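Local coordinates for isocitrate dehydrogenase [NAD] subunit 1 (PDB 3BLX), which acts in the allosteric, mitochondrial NAD(+)-dependent isocitrate dehydrogenase of the citric acid cycle, which converts isocitrate to 2-oxoglutarate and CO2, and also binds RNA, at the interface of chains A and B. Numbering follows the deposited sequence. Chains: chain A, Isocitrate dehydrogenase [NAD] subunit 1; chain B, Isocitrate dehydrogenase [NAD] subunit 2.

Three separate patches join IDH1 to IDH2 within the octamer that the two subunits form. Contacts 1 and 3 are neighbours, their C-alpha centres about 16 Å apart, and share two helices: A 237-251 supplies A:Leu250 to contact 1 and A:Thr241 and A:Asn245 to contact 3, while B 221-230 supplies B:Val229 to the former and B:Asp222 to the latter. Contact 2, built from strands and a loop, lies about 34 Å from contact 1 and about 25 Å from contact 3, between C-alpha centres. The shared helices link contacts 1 and 3 and may help to transmit changes, though this structure alone does not show it.

Contact 1: the interface of chains A and B. Residues chain A 119-120, 224, 250; chain B 125-127, 229-232.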
# COMPACT_ATOMS: atom_id res chain seq x y z
N ARG A 119 -41.26 8.76 -32.87
CA ARG A 119 -40.84 7.70 -33.76
C ARG A 119 -40.42 6.40 -33.03
O ARG A 119 -40.67 5.30 -33.52
CB ARG A 119 -39.73 8.25 -34.66
CG ARG A 119 -39.05 7.29 -35.57
CD ARG A 119 -38.61 8.01 -36.84
NE ARG A 119 -38.25 9.39 -36.59
CZ ARG A 119 -38.24 10.35 -37.53
NH1 ARG A 119 -38.60 10.08 -38.79
NH2 ARG A 119 -37.88 11.58 -37.20
N ILE A 120 -39.81 6.52 -31.86
CA ILE A 120 -39.50 5.34 -31.07
C ILE A 120 -40.09 5.47 -29.69
O ILE A 120 -39.81 6.42 -28.96
CB ILE A 120 -37.99 5.11 -30.95
CG1 ILE A 120 -37.37 5.01 -32.35
CG2 ILE A 120 -37.72 3.85 -30.14
CD1 ILE A 120 -35.90 4.81 -32.34
N VAL A 224 -29.78 6.23 -31.41
CA VAL A 224 -30.83 6.67 -32.31
C VAL A 224 -31.51 5.49 -32.99
O VAL A 224 -32.58 5.63 -33.55
CB VAL A 224 -30.32 7.65 -33.42
CG1 VAL A 224 -29.80 8.91 -32.79
CG2 VAL A 224 -29.27 6.99 -34.31
N LEU A 250 -35.25 11.86 -29.08
CA LEU A 250 -35.95 10.60 -28.86
C LEU A 250 -37.32 10.71 -28.17
O LEU A 250 -38.23 9.96 -28.55
CB LEU A 250 -35.08 9.67 -28.03
CG LEU A 250 -34.31 8.58 -28.75
CD1 LEU A 250 -34.10 8.92 -30.22
CD2 LEU A 250 -33.02 8.35 -28.01
N THR B 125 -36.28 2.49 -39.61
CA THR B 125 -36.97 3.26 -38.58
C THR B 125 -37.04 4.78 -38.87
O THR B 125 -38.01 5.43 -38.54
CB THR B 125 -36.50 2.88 -37.13
OG1 THR B 125 -36.70 3.98 -36.25
CG2 THR B 125 -35.05 2.45 -37.10
N TYR B 126 -36.03 5.32 -39.53
CA TYR B 126 -36.08 6.72 -39.96
C TYR B 126 -36.31 6.78 -41.46
O TYR B 126 -35.88 5.89 -42.18
CB TYR B 126 -34.79 7.49 -39.57
CG TYR B 126 -34.62 7.67 -38.07
CD1 TYR B 126 -35.00 8.84 -37.44
CD2 TYR B 126 -34.11 6.65 -37.28
CE1 TYR B 126 -34.88 9.00 -36.06
CE2 TYR B 126 -33.98 6.80 -35.90
CZ TYR B 126 -34.37 7.98 -35.30
OH TYR B 126 -34.24 8.10 -33.93
N GLU B 127 -36.97 7.83 -41.94
CA GLU B 127 -37.28 7.93 -43.36
C GLU B 127 -36.85 9.24 -43.99
O GLU B 127 -36.79 10.27 -43.33
CB GLU B 127 -38.78 7.72 -43.61
CG GLU B 127 -39.31 6.47 -42.95
CD GLU B 127 -40.67 6.06 -43.48
OE1 GLU B 127 -41.29 6.87 -44.20
OE2 GLU B 127 -41.11 4.92 -43.17
N VAL B 229 -31.95 14.48 -35.55
CA VAL B 229 -32.65 13.29 -35.07
C VAL B 229 -34.17 13.44 -35.07
O VAL B 229 -34.89 12.46 -35.29
CB VAL B 229 -32.15 12.84 -33.69
CG1 VAL B 229 -33.11 11.75 -33.08
CG2 VAL B 229 -30.69 12.37 -33.79
N THR B 230 -34.66 14.66 -34.82
CA THR B 230 -36.10 14.86 -34.84
C THR B 230 -36.57 14.82 -36.29
O THR B 230 -37.62 14.30 -36.58
CB THR B 230 -36.61 16.14 -34.08
OG1 THR B 230 -35.82 17.27 -34.45
CG2 THR B 230 -36.53 15.97 -32.54
N ASN B 231 -35.76 15.34 -37.20
CA ASN B 231 -36.17 15.43 -38.59
C ASN B 231 -35.03 15.46 -39.62
O ASN B 231 -34.62 16.52 -40.11
CB ASN B 231 -37.09 16.62 -38.79
CG ASN B 231 -37.43 16.83 -40.24
OD1 ASN B 231 -37.54 15.87 -41.01
ND2 ASN B 231 -37.58 18.09 -40.64
N PRO B 232 -34.54 14.28 -39.99
CA PRO B 232 -33.37 14.15 -40.85
C PRO B 232 -33.52 14.87 -42.18
O PRO B 232 -32.52 15.32 -42.74
CB PRO B 232 -33.27 12.65 -41.08
CG PRO B 232 -33.98 12.02 -39.91
CD PRO B 232 -35.05 12.98 -39.51
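B:Tyr126 projects from a loop of IDH2 into IDH1, with A:Arg119 along its flank and A:Val224 at its tip. The A:Arg119 side chain runs by the CD1/CE1 side, crossing the tyrosine at about a right angle. Its NE lies 3.4 Å from B:Tyr126 CD1, and the guanidinium and ring planes are inclined by 35°, so the contact is tilted and offset: ring carbon CD1 lies above one guanidinium face, displaced toward the rim of that group. A:Arg119 reaches this position with CG anti to the backbone N (chi1 174°) and bends at chi2 and chi3; its CD passes B:Thr125 O at 3.2 Å. At the tip, B:Tyr126 OH donates a hydrogen bond of 3.0 Å to A:Val224 O near the end of helix 216-225. The hydroxyl meets this oxygen on a carbonyl lone pair, with a C=O...O angle of 130°, and the oxygen lies at the ring edge, in its plane, which should restrict rotation of the phenol. A:Leu250 CD1 and A:Ile120 CD1 flank the hydroxyl, and A:Val224 CG1 packs on B:Val229 CG2 at 3.7 Å. Beyond the ring, A:Arg119 NH2 comes within 2.8 Å of B:Thr230 O, but its hydrogens are not directed at that carbonyl, so the proximity is not a hydrogen bond.

Contact 2: the interface of chains A and B. Residues chain A 152-154, 186-191, 193; chain B 146-148, 153-156.
Two sets of polar contacts, one between strands and one at a helix start, enclose the tight part of this patch. Strand A 147-155 pairs antiparallel with strand B 153-161: A:Met154 N bonds B:Val154 O at 3.0 Å, nearly straight, and B:Val154 N returns a bond to A:Met154 O at 3.1 Å. B:Ser156 N gives a further bond to A:Lys152 O at 3.0 Å, whereas the reverse bond from A:Lys152 N is weak. From the adjacent strand B 144-148, the B:Glu146 carboxylate is gripped through both oxygens: OE2 takes A:Leu189 N and OE1 takes A:Gly190 N, each at 2.8 Å. Both amides come from above the carboxylate plane, 30° and 42° out of it. The extended chain of B:Glu146 (chi2 -175°) carries it there; the helix start may favour its charged form, which nearby A:Asp191 may partly oppose. Between the two sets, A:Leu189 CB packs on B:Val154 CG1 at 3.7 Å, and A:Leu189 CD2 reaches B:Ile148 CG1. The looser margin is formed by A:Lys188 and A:Ile186, both poorly ordered and hiding little surface. The paired strands continue one sheet across the subunit boundary, while the glutamate caps the N-terminal end of helix A 190-205.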
# COMPACT_ATOMS: atom_id res chain seq x y z
N LYS A 152 -6.28 19.48 -21.90
CA LYS A 152 -7.36 19.11 -20.97
C LYS A 152 -6.91 18.00 -19.97
O LYS A 152 -6.03 17.22 -20.28
CB LYS A 152 -8.61 18.70 -21.77
CG LYS A 152 -9.27 19.85 -22.59
CD LYS A 152 -10.42 19.30 -23.47
CE LYS A 152 -10.91 20.26 -24.57
NZ LYS A 152 -11.77 19.55 -25.60
N VAL A 153 -7.48 17.97 -18.77
CA VAL A 153 -7.10 16.93 -17.83
C VAL A 153 -8.25 16.01 -17.48
O VAL A 153 -9.39 16.42 -17.47
CB VAL A 153 -6.50 17.50 -16.54
CG1 VAL A 153 -5.24 18.23 -16.84
CG2 VAL A 153 -7.49 18.39 -15.83
N MET A 154 -7.93 14.76 -17.22
CA MET A 154 -8.85 13.78 -16.67
C MET A 154 -8.15 13.23 -15.41
O MET A 154 -7.01 12.81 -15.48
CB MET A 154 -9.04 12.67 -17.68
CG MET A 154 -9.71 11.41 -17.16
SD MET A 154 -11.41 11.24 -17.73
CE MET A 154 -11.39 12.00 -19.38
N ILE A 186 -9.00 5.59 -28.98
CA ILE A 186 -8.05 6.58 -29.46
C ILE A 186 -7.27 7.21 -28.31
O ILE A 186 -6.04 7.24 -28.33
CB ILE A 186 -8.76 7.69 -30.22
CG1 ILE A 186 -9.42 7.14 -31.49
CG2 ILE A 186 -7.77 8.79 -30.55
CD1 ILE A 186 -10.19 8.17 -32.29
N MET A 187 -8.01 7.74 -27.33
CA MET A 187 -7.49 8.30 -26.09
C MET A 187 -7.28 7.18 -25.09
O MET A 187 -7.95 7.15 -24.07
CB MET A 187 -8.45 9.32 -25.46
CG MET A 187 -9.07 10.34 -26.41
SD MET A 187 -7.84 11.43 -27.18
CE MET A 187 -7.18 12.25 -25.73
N LYS A 188 -6.33 6.30 -25.38
CA LYS A 188 -6.09 5.09 -24.62
C LYS A 188 -5.78 5.35 -23.14
O LYS A 188 -6.08 4.51 -22.29
CB LYS A 188 -4.95 4.29 -25.27
CG LYS A 188 -5.09 4.17 -26.75
CD LYS A 188 -4.27 3.04 -27.33
CE LYS A 188 -4.49 2.97 -28.84
NZ LYS A 188 -3.75 1.85 -29.51
N LEU A 189 -5.19 6.50 -22.85
CA LEU A 189 -4.74 6.82 -21.51
C LEU A 189 -5.81 7.47 -20.65
O LEU A 189 -6.15 6.96 -19.59
CB LEU A 189 -3.52 7.73 -21.57
CG LEU A 189 -2.39 7.39 -20.62
CD1 LEU A 189 -1.96 5.97 -20.91
CD2 LEU A 189 -1.26 8.36 -20.84
N GLY A 190 -6.31 8.61 -21.10
CA GLY A 190 -7.31 9.38 -20.38
C GLY A 190 -8.68 8.74 -20.37
O GLY A 190 -9.29 8.58 -19.31
N ASP A 191 -9.19 8.35 -21.53
CA ASP A 191 -10.51 7.72 -21.54
C ASP A 191 -10.43 6.28 -21.10
O ASP A 191 -11.41 5.72 -20.65
CB ASP A 191 -11.21 7.89 -22.89
CG ASP A 191 -11.84 9.30 -23.03
OD1 ASP A 191 -11.35 10.25 -22.36
OD2 ASP A 191 -12.81 9.45 -23.79
N LEU A 193 -8.48 5.44 -18.52
CA LEU A 193 -8.62 5.65 -17.10
C LEU A 193 -10.09 5.69 -16.69
O LEU A 193 -10.48 5.09 -15.68
CB LEU A 193 -7.94 6.96 -16.72
CG LEU A 193 -7.91 7.36 -15.26
CD1 LEU A 193 -6.94 6.46 -14.54
CD2 LEU A 193 -7.50 8.80 -15.18
N GLU B 146 -1.02 11.97 -25.52
CA GLU B 146 -1.43 11.84 -24.13
C GLU B 146 -0.23 11.58 -23.27
O GLU B 146 0.67 10.82 -23.64
CB GLU B 146 -2.40 10.67 -23.94
CG GLU B 146 -3.77 10.86 -24.50
CD GLU B 146 -4.70 9.72 -24.15
OE1 GLU B 146 -5.70 10.00 -23.44
OE2 GLU B 146 -4.42 8.57 -24.58
N HIS B 147 -0.22 12.18 -22.09
CA HIS B 147 0.79 11.76 -21.12
C HIS B 147 0.39 11.96 -19.67
O HIS B 147 -0.48 12.73 -19.35
CB HIS B 147 2.10 12.48 -21.37
CG HIS B 147 2.05 13.91 -20.96
ND1 HIS B 147 2.98 14.48 -20.11
CD2 HIS B 147 1.17 14.89 -21.26
CE1 HIS B 147 2.68 15.75 -19.93
NE2 HIS B 147 1.58 16.03 -20.61
N ILE B 148 1.08 11.26 -18.79
CA ILE B 148 0.78 11.33 -17.37
C ILE B 148 1.55 12.50 -16.77
O ILE B 148 2.78 12.56 -16.84
CB ILE B 148 1.14 10.00 -16.67
CG1 ILE B 148 0.30 8.86 -17.27
CG2 ILE B 148 0.95 10.12 -15.19
CD1 ILE B 148 0.60 7.48 -16.69
N VAL B 153 -3.18 11.60 -13.19
CA VAL B 153 -3.69 12.68 -14.02
C VAL B 153 -3.22 12.59 -15.46
O VAL B 153 -2.03 12.77 -15.73
CB VAL B 153 -3.29 14.04 -13.45
CG1 VAL B 153 -3.88 15.13 -14.27
CG2 VAL B 153 -3.77 14.20 -12.03
N VAL B 154 -4.13 12.28 -16.36
CA VAL B 154 -3.78 12.25 -17.77
C VAL B 154 -4.05 13.62 -18.34
O VAL B 154 -5.08 14.21 -18.12
CB VAL B 154 -4.53 11.15 -18.54
CG1 VAL B 154 -3.98 11.06 -19.95
CG2 VAL B 154 -4.36 9.79 -17.83
N GLN B 155 -3.08 14.16 -19.04
CA GLN B 155 -3.33 15.34 -19.86
C GLN B 155 -3.30 14.99 -21.35
O GLN B 155 -2.48 14.18 -21.79
CB GLN B 155 -2.27 16.37 -19.53
CG GLN B 155 -2.37 17.64 -20.30
CD GLN B 155 -1.25 18.63 -19.95
OE1 GLN B 155 -0.07 18.31 -20.10
NE2 GLN B 155 -1.61 19.83 -19.48
N SER B 156 -4.22 15.59 -22.11
CA SER B 156 -4.33 15.34 -23.55
C SER B 156 -3.92 16.59 -24.28
O SER B 156 -4.22 17.68 -23.82
CB SER B 156 -5.78 14.99 -23.90
OG SER B 156 -6.18 13.77 -23.30

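Contact 3: the interface of chains A and B. Residues chain A 87-88, 241-242, 245-246, 276-277; chain B 189, 220, 222-223, 225-226.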
# COMPACT_ATOMS: atom_id res chain seq x y z
N GLN A 87 -26.58 27.20 -22.64
CA GLN A 87 -26.98 25.91 -23.21
C GLN A 87 -25.85 24.88 -23.24
O GLN A 87 -26.09 23.68 -23.28
CB GLN A 87 -27.61 26.09 -24.61
CG GLN A 87 -28.90 26.95 -24.64
CD GLN A 87 -29.38 27.30 -26.06
OE1 GLN A 87 -28.76 26.94 -27.06
NE2 GLN A 87 -30.51 28.01 -26.13
N THR A 88 -24.61 25.34 -23.23
CA THR A 88 -23.47 24.43 -23.35
C THR A 88 -22.76 24.14 -22.01
O THR A 88 -21.93 23.23 -21.94
CB THR A 88 -22.44 24.92 -24.40
OG1 THR A 88 -22.12 26.29 -24.16
CG2 THR A 88 -23.01 24.81 -25.77
N THR A 241 -23.32 16.23 -23.68
CA THR A 241 -24.16 17.10 -24.44
C THR A 241 -24.70 16.38 -25.68
O THR A 241 -25.87 16.45 -25.98
CB THR A 241 -23.38 18.34 -24.85
OG1 THR A 241 -23.70 19.42 -23.97
CG2 THR A 241 -23.68 18.74 -26.31
N ILE A 242 -23.84 15.68 -26.40
CA ILE A 242 -24.30 14.99 -27.60
C ILE A 242 -25.28 13.87 -27.23
O ILE A 242 -26.36 13.80 -27.80
CB ILE A 242 -23.13 14.42 -28.38
CG1 ILE A 242 -22.35 15.57 -29.02
CG2 ILE A 242 -23.62 13.44 -29.45
CD1 ILE A 242 -20.98 15.19 -29.50
N ASN A 245 -28.71 15.24 -26.27
CA ASN A 245 -29.54 15.80 -27.29
C ASN A 245 -30.18 14.73 -28.12
O ASN A 245 -31.27 14.92 -28.65
CB ASN A 245 -28.79 16.81 -28.17
CG ASN A 245 -28.74 18.17 -27.53
OD1 ASN A 245 -29.77 18.73 -27.18
ND2 ASN A 245 -27.54 18.69 -27.35
N ILE A 246 -29.51 13.60 -28.25
CA ILE A 246 -30.15 12.46 -28.88
C ILE A 246 -31.32 12.06 -27.99
O ILE A 246 -32.42 11.83 -28.46
CB ILE A 246 -29.20 11.29 -29.06
CG1 ILE A 246 -28.17 11.61 -30.14
CG2 ILE A 246 -29.97 10.05 -29.47
CD1 ILE A 246 -26.96 10.71 -30.10
N VAL A 276 -32.13 23.62 -25.56
CA VAL A 276 -31.18 23.95 -26.62
C VAL A 276 -31.77 24.53 -27.92
O VAL A 276 -31.27 25.55 -28.45
CB VAL A 276 -30.28 22.72 -26.93
CG1 VAL A 276 -29.03 22.72 -26.04
CG2 VAL A 276 -31.09 21.43 -26.75
N GLY A 277 -32.83 23.88 -28.42
CA GLY A 277 -33.40 24.18 -29.73
C GLY A 277 -34.75 24.88 -29.67
O GLY A 277 -35.02 25.75 -30.52
N LYS B 189 -18.52 23.46 -31.59
CA LYS B 189 -18.94 23.55 -30.18
C LYS B 189 -18.75 25.01 -29.69
O LYS B 189 -18.07 25.80 -30.36
CB LYS B 189 -18.16 22.55 -29.31
CG LYS B 189 -19.00 21.76 -28.32
CD LYS B 189 -20.04 22.66 -27.63
CE LYS B 189 -20.34 22.21 -26.20
NZ LYS B 189 -20.98 20.87 -26.10
N LEU B 220 -24.37 24.95 -33.68
CA LEU B 220 -23.80 24.30 -32.51
C LEU B 220 -24.02 22.82 -32.67
O LEU B 220 -25.10 22.42 -33.07
CB LEU B 220 -24.46 24.76 -31.20
CG LEU B 220 -24.00 26.07 -30.56
CD1 LEU B 220 -24.57 26.19 -29.14
CD2 LEU B 220 -22.48 26.18 -30.55
N ASP B 222 -24.60 20.69 -30.52
CA ASP B 222 -25.80 20.37 -29.72
C ASP B 222 -27.08 20.49 -30.55
O ASP B 222 -27.92 19.61 -30.52
CB ASP B 222 -25.96 21.31 -28.53
CG ASP B 222 -24.73 21.41 -27.65
OD1 ASP B 222 -23.61 21.42 -28.18
OD2 ASP B 222 -24.91 21.50 -26.41
N ASN B 223 -27.23 21.60 -31.27
CA ASN B 223 -28.47 21.86 -32.00
C ASN B 223 -28.59 20.93 -33.20
O ASN B 223 -29.65 20.36 -33.48
CB ASN B 223 -28.55 23.33 -32.44
CG ASN B 223 -28.58 24.29 -31.26
OD1 ASN B 223 -29.09 23.98 -30.17
ND2 ASN B 223 -28.04 25.49 -31.47
N VAL B 225 -27.50 17.91 -33.58
CA VAL B 225 -27.97 16.56 -33.32
C VAL B 225 -29.43 16.55 -32.91
O VAL B 225 -30.14 15.61 -33.24
CB VAL B 225 -27.05 15.64 -32.42
CG1 VAL B 225 -25.61 16.16 -32.36
CG2 VAL B 225 -27.64 15.39 -31.06
N LEU B 226 -29.90 17.61 -32.25
CA LEU B 226 -31.29 17.67 -31.84
C LEU B 226 -32.17 17.77 -33.09
O LEU B 226 -33.19 17.10 -33.18
CB LEU B 226 -31.53 18.89 -30.97
CG LEU B 226 -32.60 18.81 -29.88
CD1 LEU B 226 -33.35 20.10 -29.92
CD2 LEU B 226 -33.57 17.64 -30.03
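Helix A 237-251 runs alongside helix B 221-230, nearly parallel to it, at the IDH1 counterpart of the intersubunit active site of the isocitrate/isopropylmalate dehydrogenase family. B:Lys189 is the conserved lysine corresponding to the catalytic one, and B:Asp222 corresponds to the family aspartate that binds metal and substrate; neither is bound here. A:Thr241 and A:Asn245 replace the metal-binding aspartates that IDH2 has as B:Asp248 and B:Asp252, so the site may be regulatory. B:Lys189 NZ forms a long, weak salt bridge with B:Asp222 OD1, 3.4 Å, reached by a chain bent at chi2, chi3 and chi4. A:Thr241 meets the lysine tip to tip but crosses the aspartate at about a right angle, and its OG1 makes a weak hydrogen bond to B:Asp222 OD2 at 3.4 Å. A:Thr88 CG2 approaches B:Lys189 CE at 3.8 Å. One helical turn beyond A:Thr241, A:Asn245 lies obliquely across B:Asp222, its amide plane turned 60° from the carboxylate. Its ND2 is 3.3 Å from both B:Asp222 CB and B:Asp222 O, and its CB packs against B:Val225 CG2 at 3.4 Å. An alanine here would lose the amide lying against the B:Asp222 CB and main-chain carbonyl, and would probably loosen the fit of the two helices at that point. Farther out, A:Gly277 CA touches B:Leu226 CD1 at 4.1 Å.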